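Long-range contacts in putative YfrE protein (Vibrio parahaemolyticus RIMD 2210633, PDB 3BEE), which is of unknown function but, as a TPR-containing piece of a predicted membrane protein related to cytochrome c biogenesis protein H, probably mediates protein-protein contacts: residues I49-F54 with D64-L68; L9-A13 with L31-A35. The contacts are given in a common frame with arbitrary orientation. Where two conformers were deposited one is given. Residues are numbered along the deposited sequence.

In the fold
From the N terminus the chain is all-helical, five helices in succession. Interaction 2 comes first: L9-A13 on helix 6-18 meets L31-A35 on helix 26-38, closing a loop of 17 residues and forming one helical hairpin. Interaction 1 follows in series, joining I49-F54 on helix 43-55 to D64-L68 on helix 59-70 across nine residues, so the two loops neither nest nor cross. Both pairs are antiparallel, 159° between their N-to-C directions, as expected for successive hairpins of a TPR array. Their centres lie about 15 Å apart, yet they touch: I49 CG1 packs 3.8 Å from L32 CD1, linking the hairpins where helix 43-55 lies on helix 26-38. Helix 79-92 packs on W66 of interaction 1.

Interaction 1 of 2, residues I49-F54 with D64-L68. With EDO (1,2-ethanediol), chain D.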
ATOM      1  N   ILE A  49      -1.938  -0.139  -1.766  1.00 33.18           N
ATOM      2  CA  ILE A  49      -3.020  -1.114  -1.688  1.00 32.98           C
ATOM      3  C   ILE A  49      -4.045  -0.729  -0.603  1.00 33.69           C
ATOM      4  O   ILE A  49      -5.277  -0.730  -0.860  1.00 34.39           O
ATOM      5  CB  ILE A  49      -2.444  -2.544  -1.460  1.00 32.67           C
ATOM      6  CG1 ILE A  49      -1.705  -3.045  -2.731  1.00 31.48           C
ATOM      7  CG2 ILE A  49      -3.557  -3.545  -1.011  1.00 33.33           C
ATOM      8  CD1 ILE A  49      -0.724  -4.230  -2.486  1.00 31.95           C
ATOM      9  N   ALA A  50      -3.546  -0.407   0.593  1.00 33.93           N
ATOM     10  CA  ALA A  50      -4.406   0.062   1.720  1.00 35.00           C
ATOM     11  C   ALA A  50      -5.163   1.325   1.361  1.00 35.39           C
ATOM     12  O   ALA A  50      -6.331   1.443   1.674  1.00 36.32           O
ATOM     13  CB  ALA A  50      -3.569   0.331   2.986  1.00 33.27           C
ATOM     14  N   ASN A  51      -4.469   2.292   0.757  1.00 36.21           N
ATOM     15  CA  ASN A  51      -5.071   3.560   0.402  1.00 36.75           C
ATOM     16  C   ASN A  51      -6.145   3.324  -0.619  1.00 36.35           C
ATOM     17  O   ASN A  51      -7.192   3.918  -0.526  1.00 37.24           O
ATOM     18  CB  ASN A  51      -4.019   4.539  -0.182  1.00 37.81           C
ATOM     19  CG  ASN A  51      -3.106   5.111   0.888  1.00 40.53           C
ATOM     20  OD1 ASN A  51      -3.366   4.944   2.072  1.00 43.78           O
ATOM     21  ND2 ASN A  51      -2.034   5.811   0.473  1.00 41.46           N
ATOM     22  N   ASP A  52      -5.879   2.462  -1.602  1.00 35.43           N
ATOM     23  CA  ASP A  52      -6.889   2.134  -2.601  1.00 34.89           C
ATOM     24  C   ASP A  52      -8.166   1.517  -1.984  1.00 34.97           C
ATOM     25  O   ASP A  52      -9.287   1.879  -2.358  1.00 34.61           O
ATOM     26  CB  ASP A  52      -6.321   1.189  -3.672  1.00 34.01           C
ATOM     27  CG  ASP A  52      -7.389   0.741  -4.668  1.00 35.72           C
ATOM     28  OD1 ASP A  52      -7.928   1.615  -5.369  1.00 33.23           O
ATOM     29  OD2 ASP A  52      -7.693  -0.479  -4.755  1.00 38.31           O
ATOM     30  N   HIS A  53      -7.996   0.554  -1.073  1.00 34.51           N
ATOM     31  CA  HIS A  53      -9.120   0.052  -0.277  1.00 33.99           C
ATOM     32  C   HIS A  53      -9.866   1.218   0.408  1.00 33.96           C
ATOM     33  O   HIS A  53     -11.079   1.345   0.301  1.00 34.39           O
ATOM     34  CB  HIS A  53      -8.604  -0.946   0.769  1.00 33.87           C
ATOM     35  CG  HIS A  53      -8.233  -2.284   0.204  1.00 34.61           C
ATOM     36  ND1 HIS A  53      -9.046  -2.974  -0.677  1.00 36.04           N
ATOM     37  CD2 HIS A  53      -7.152  -3.079   0.419  1.00 34.24           C
ATOM     38  CE1 HIS A  53      -8.479  -4.139  -0.980  1.00 35.73           C
ATOM     39  NE2 HIS A  53      -7.328  -4.219  -0.334  1.00 35.37           N
ATOM     40  N   PHE A  54      -9.126   2.085   1.092  1.00 33.57           N
ATOM     41  CA  PHE A  54      -9.744   3.152   1.872  1.00 34.03           C
ATOM     42  C   PHE A  54     -10.613   4.066   0.982  1.00 35.26           C
ATOM     43  O   PHE A  54     -11.770   4.347   1.308  1.00 34.76           O
ATOM     44  CB  PHE A  54      -8.659   3.957   2.592  1.00 32.93           C
ATOM     45  CG  PHE A  54      -9.198   5.019   3.521  1.00 34.66           C
ATOM     46  CD1 PHE A  54      -9.400   4.742   4.871  1.00 33.19           C
ATOM     47  CD2 PHE A  54      -9.485   6.304   3.039  1.00 33.88           C
ATOM     48  CE1 PHE A  54      -9.912   5.732   5.759  1.00 35.92           C
ATOM     49  CE2 PHE A  54      -9.992   7.314   3.925  1.00 33.98           C
ATOM     50  CZ  PHE A  54     -10.190   7.009   5.277  1.00 31.37           C
ATOM     51  N   ASP A  64      -6.752  -4.319   7.336  1.00 34.71           N
ATOM     52  CA  ASP A  64      -6.045  -5.594   7.224  1.00 35.61           C
ATOM     53  C   ASP A  64      -4.679  -5.401   6.564  1.00 35.90           C
ATOM     54  O   ASP A  64      -3.717  -6.045   6.942  1.00 36.45           O
ATOM     55  CB  ASP A  64      -6.859  -6.586   6.385  1.00 35.52           C
ATOM     56  CG  ASP A  64      -8.122  -7.057   7.094  1.00 36.68           C
ATOM     57  OD1 ASP A  64      -8.248  -6.846   8.308  1.00 37.34           O
ATOM     58  OD2 ASP A  64      -9.009  -7.618   6.426  1.00 38.35           O
ATOM     59  N   THR A  65      -4.630  -4.530   5.560  1.00 35.36           N
ATOM     60  CA  THR A  65      -3.389  -4.260   4.810  1.00 36.13           C
ATOM     61  C   THR A  65      -2.416  -3.469   5.691  1.00 35.53           C
ATOM     62  O   THR A  65      -1.223  -3.752   5.708  1.00 35.81           O
ATOM     63  CB  THR A  65      -3.668  -3.496   3.491  1.00 35.06           C
ATOM     64  OG1 THR A  65      -4.742  -4.134   2.789  1.00 35.50           O
ATOM     65  CG2 THR A  65      -2.429  -3.473   2.605  1.00 36.78           C
ATOM     66  N   TRP A  66      -2.935  -2.490   6.416  1.00 35.73           N
ATOM     67  CA  TRP A  66      -2.104  -1.691   7.334  1.00 35.95           C
ATOM     68  C   TRP A  66      -1.589  -2.530   8.501  1.00 35.92           C
ATOM     69  O   TRP A  66      -0.450  -2.361   8.921  1.00 36.48           O
ATOM     70  CB  TRP A  66      -2.864  -0.458   7.848  1.00 35.48           C
ATOM     71  CG  TRP A  66      -2.949   0.673   6.856  1.00 35.96           C
ATOM     72  CD1 TRP A  66      -1.919   1.160   6.047  1.00 36.14           C
ATOM     73  CD2 TRP A  66      -4.108   1.481   6.558  1.00 34.69           C
ATOM     74  NE1 TRP A  66      -2.391   2.213   5.272  1.00 35.78           N
ATOM     75  CE2 TRP A  66      -3.717   2.431   5.567  1.00 35.69           C
ATOM     76  CE3 TRP A  66      -5.426   1.505   7.042  1.00 35.21           C
ATOM     77  CZ2 TRP A  66      -4.620   3.394   5.036  1.00 35.54           C
ATOM     78  CZ3 TRP A  66      -6.319   2.443   6.529  1.00 37.10           C
ATOM     79  CH2 TRP A  66      -5.916   3.377   5.516  1.00 35.09           C
ATOM     80  N   VAL A  67      -2.418  -3.440   9.012  1.00 35.47           N
ATOM     81  CA  VAL A  67      -2.018  -4.277  10.136  1.00 35.14           C
ATOM     82  C   VAL A  67      -0.906  -5.240   9.678  1.00 35.78           C
ATOM     83  O   VAL A  67       0.041  -5.495  10.417  1.00 36.18           O
ATOM     84  CB  VAL A  67      -3.223  -5.021  10.758  1.00 34.78           C
ATOM     85  CG1 VAL A  67      -2.757  -6.054  11.826  1.00 34.73           C
ATOM     86  CG2 VAL A  67      -4.213  -4.037  11.386  1.00 34.39           C
ATOM     87  N   LEU A  68      -1.024  -5.732   8.446  1.00 36.39           N
ATOM     88  CA  LEU A  68       0.003  -6.540   7.803  1.00 37.31           C
ATOM     89  C   LEU A  68       1.307  -5.741   7.631  1.00 36.64           C
ATOM     90  O   LEU A  68       2.381  -6.222   7.962  1.00 37.29           O
ATOM     91  CB  LEU A  68      -0.505  -7.104   6.456  1.00 37.30           C
ATOM     92  CG  LEU A  68       0.442  -8.037   5.691  1.00 37.66           C
ATOM     93  CD1 LEU A  68       0.656  -9.390   6.406  1.00 39.63           C
ATOM     94  CD2 LEU A  68      -0.050  -8.294   4.269  1.00 39.98           C
TER
HETATM   95  C1  EDO D 302      -5.649   7.566   3.800  1.00 54.97           C
HETATM   96  O1  EDO D 302      -5.343   6.562   2.807  1.00 57.19           O
HETATM   97  C2  EDO D 302      -5.513   7.005   5.211  1.00 51.14           C
HETATM   98  O2  EDO D 302      -6.396   7.726   6.078  1.00 52.14           O
HETATM   99  O   HOH W   1      -0.967   4.316   3.856  1.00 40.93           O
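Helices 43-55 and 59-70 form an antiparallel hairpin of the TPR type, their segments inclined at 159° with axes 9.2 Å apart. I49 points sideways and touches the second helix through CG2, 3.8 Å from T65 CG2; the same side chain also packs on L32 and L36 of helix 26-38. A50 marks the register, its CA 5.4 Å from that of T65. This small residue lets the indole of W66 lie over it: A50 CB sits 3.4 Å from the centroid of the five-membered ring and 20° off its normal, a CH-pi contact over the face. N51 starts away from the partner helix, but its amide end turns back to the indole edge, where OD1 lies 3.6 Å from W66 CZ2. N51 OD1 also accepts a 2.7 Å hydrogen bond from O1 of an ethanediol, probably left from crystallisation. H53 brings CD2 to 3.5 Å from T65 OG1, which is hydrogen-bonded to E61 O, while H53 ND1 is hydrogen-bonded to R58 NE. F54 extends the apolar surface, with CD1 3.8 Å from W66 CH2. Finally, one water joins the helices, donating to N51 OD1 at 3.1 Å and accepting from W66 NE1 at 2.9 Å.

Interaction 2 of 2, residues L9-A13 with L31-A35; sequences LAAKA and LLEQA
Build both segments as regular alpha-helix, phi between -54° and -73° and psi between -33° and -47°, with A13 N to L9 O and A35 N to L31 O each a 3.0 Å hydrogen bond. Set them antiparallel at a signed crossing angle of -159°, axes 8.2 Å apart at closest approach. The register places CA of L9 5.5 Å from CA of A35, and CA of A10 5.5 Å from CA of L32. Three leucines share the mt rotamer. L9 (chi1 -67°, chi2 175°) points across the gap, so that CD2 meets L31 CD2 at 4.0 Å while CD1 lies 3.9 Å from both Q34 CB and A35 N. L31 (-76°, 160°) points back, its CB 3.8 Å from A13 CB and its CD1 4.0 Å from K12 CG. L32 (chi1 -67°, chi2 173°) leaves its helix sideways, yet CD2 bends in to 3.8 Å from A13 CB. This is an antiparallel helical hairpin of the kind that makes up a TPR unit, consistent with a TPR protein of the cytochrome c biogenesis protein H family. Alanines permit the close spacing: A35 CB sits 4.1 Å from A10 CB and 4.2 Å from L9 CB. No hydrogen bond spans the interface, which buries 367 Å² mainly by apolar contact. In the conformer given, K12 is extended, all four chi angles near 180°, and its end leads away. Q34 (chi1 -68°, chi2 -63°) likewise carries its amide outward. On the buried side, A10 touches A44 and L32 touches A45, L48 and I49, all of helix 43-55.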
ATOM      1  N   LEU A   9       9.463  -0.067  -8.252  1.00 38.20           N
ATOM      2  CA  LEU A   9       8.306  -0.705  -8.867  1.00 37.18           C
ATOM      3  C   LEU A   9       6.987  -0.146  -8.287  1.00 36.18           C
ATOM      4  O   LEU A   9       6.057   0.172  -9.032  1.00 36.63           O
ATOM      5  CB  LEU A   9       8.402  -2.236  -8.699  1.00 37.63           C
ATOM      6  CG  LEU A   9       9.555  -2.949  -9.463  1.00 36.65           C
ATOM      7  CD1 LEU A   9       9.588  -4.433  -9.109  1.00 38.43           C
ATOM      8  CD2 LEU A   9       9.431  -2.792 -10.950  1.00 34.94           C
ATOM      9  N   ALA A  10       6.935   0.019  -6.967  1.00 35.56           N
ATOM     10  CA  ALA A  10       5.752   0.540  -6.290  1.00 34.79           C
ATOM     11  C   ALA A  10       5.554   1.995  -6.619  1.00 34.63           C
ATOM     12  O   ALA A  10       4.419   2.446  -6.697  1.00 35.37           O
ATOM     13  CB  ALA A  10       5.870   0.372  -4.817  1.00 34.90           C
ATOM     14  N   ALA A  11       6.646   2.736  -6.819  1.00 33.46           N
ATOM     15  CA  ALA A  11       6.536   4.139  -7.212  1.00 32.97           C
ATOM     16  C   ALA A  11       5.933   4.272  -8.620  1.00 33.40           C
ATOM     17  O   ALA A  11       5.112   5.158  -8.868  1.00 33.64           O
ATOM     18  CB  ALA A  11       7.909   4.849  -7.134  1.00 32.53           C
ATOM     19  N   LYS A  12       6.323   3.417  -9.562  0.50 33.48           N
ATOM     20  CA  LYS A  12       5.669   3.501 -10.865  0.50 33.43           C
ATOM     21  C   LYS A  12       4.203   3.145 -10.708  0.50 34.05           C
ATOM     22  O   LYS A  12       3.334   3.826 -11.264  0.50 34.13           O
ATOM     23  CB  LYS A  12       6.317   2.630 -11.943  0.50 33.56           C
ATOM     24  CG  LYS A  12       5.759   2.975 -13.345  0.50 33.71           C
ATOM     25  CD  LYS A  12       6.462   2.242 -14.484  0.50 31.63           C
ATOM     26  CE  LYS A  12       5.772   2.568 -15.789  0.50 29.04           C
ATOM     27  NZ  LYS A  12       6.515   2.098 -16.963  0.50 30.08           N
ATOM     28  N   ALA A  13       3.921   2.092  -9.942  1.00 34.28           N
ATOM     29  CA  ALA A  13       2.516   1.732  -9.727  1.00 34.98           C
ATOM     30  C   ALA A  13       1.727   2.921  -9.194  1.00 35.65           C
ATOM     31  O   ALA A  13       0.597   3.157  -9.623  1.00 37.26           O
ATOM     32  CB  ALA A  13       2.388   0.557  -8.775  1.00 34.73           C
ATOM     33  N   LEU A  31       2.733  -4.438 -11.155  1.00 37.30           N
ATOM     34  CA  LEU A  31       3.870  -3.689 -10.578  1.00 38.12           C
ATOM     35  C   LEU A  31       3.926  -3.819  -9.062  1.00 38.57           C
ATOM     36  O   LEU A  31       4.996  -4.059  -8.505  1.00 39.37           O
ATOM     37  CB  LEU A  31       3.855  -2.199 -10.975  1.00 37.58           C
ATOM     38  CG  LEU A  31       4.311  -1.895 -12.410  1.00 38.26           C
ATOM     39  CD1 LEU A  31       3.794  -0.531 -12.851  1.00 36.51           C
ATOM     40  CD2 LEU A  31       5.830  -1.953 -12.569  1.00 34.54           C
ATOM     41  N   LEU A  32       2.765  -3.716  -8.413  1.00 39.11           N
ATOM     42  CA  LEU A  32       2.645  -3.955  -6.971  1.00 38.77           C
ATOM     43  C   LEU A  32       2.984  -5.387  -6.589  1.00 39.55           C
ATOM     44  O   LEU A  32       3.733  -5.603  -5.630  1.00 39.93           O
ATOM     45  CB  LEU A  32       1.243  -3.609  -6.475  1.00 38.53           C
ATOM     46  CG  LEU A  32       0.874  -2.132  -6.522  1.00 37.92           C
ATOM     47  CD1 LEU A  32      -0.601  -2.001  -6.163  1.00 36.99           C
ATOM     48  CD2 LEU A  32       1.731  -1.300  -5.564  1.00 36.22           C
ATOM     49  N   GLU A  33       2.448  -6.364  -7.326  1.00 39.52           N
ATOM     50  CA  GLU A  33       2.766  -7.766  -7.064  1.00 40.53           C
ATOM     51  C   GLU A  33       4.258  -8.002  -7.084  1.00 39.98           C
ATOM     52  O   GLU A  33       4.786  -8.790  -6.292  1.00 40.35           O
ATOM     53  CB  GLU A  33       2.109  -8.693  -8.095  1.00 40.22           C
ATOM     54  CG  GLU A  33       0.654  -8.976  -7.796  1.00 41.73           C
ATOM     55  CD  GLU A  33      -0.011  -9.824  -8.874  1.00 44.25           C
ATOM     56  OE1 GLU A  33       0.692 -10.497  -9.695  1.00 45.40           O
ATOM     57  OE2 GLU A  33      -1.269  -9.816  -8.886  1.00 51.10           O
ATOM     58  N   GLN A  34       4.934  -7.351  -8.034  1.00 39.24           N
ATOM     59  CA  GLN A  34       6.366  -7.518  -8.203  1.00 38.41           C
ATOM     60  C   GLN A  34       7.172  -6.845  -7.122  1.00 38.52           C
ATOM     61  O   GLN A  34       8.164  -7.398  -6.682  1.00 38.24           O
ATOM     62  CB  GLN A  34       6.799  -7.052  -9.590  1.00 38.57           C
ATOM     63  CG  GLN A  34       6.246  -7.984 -10.650  1.00 37.69           C
ATOM     64  CD  GLN A  34       6.819  -9.362 -10.477  1.00 40.29           C
ATOM     65  OE1 GLN A  34       6.115 -10.324 -10.111  1.00 42.24           O
ATOM     66  NE2 GLN A  34       8.120  -9.471 -10.710  1.00 37.33           N
ATOM     67  N   ALA A  35       6.753  -5.648  -6.706  1.00 38.14           N
ATOM     68  CA  ALA A  35       7.318  -5.016  -5.523  1.00 38.98           C
ATOM     69  C   ALA A  35       7.239  -5.945  -4.310  1.00 39.40           C
ATOM     70  O   ALA A  35       8.215  -6.097  -3.584  1.00 40.60           O
ATOM     71  CB  ALA A  35       6.598  -3.692  -5.222  1.00 38.50           C
TER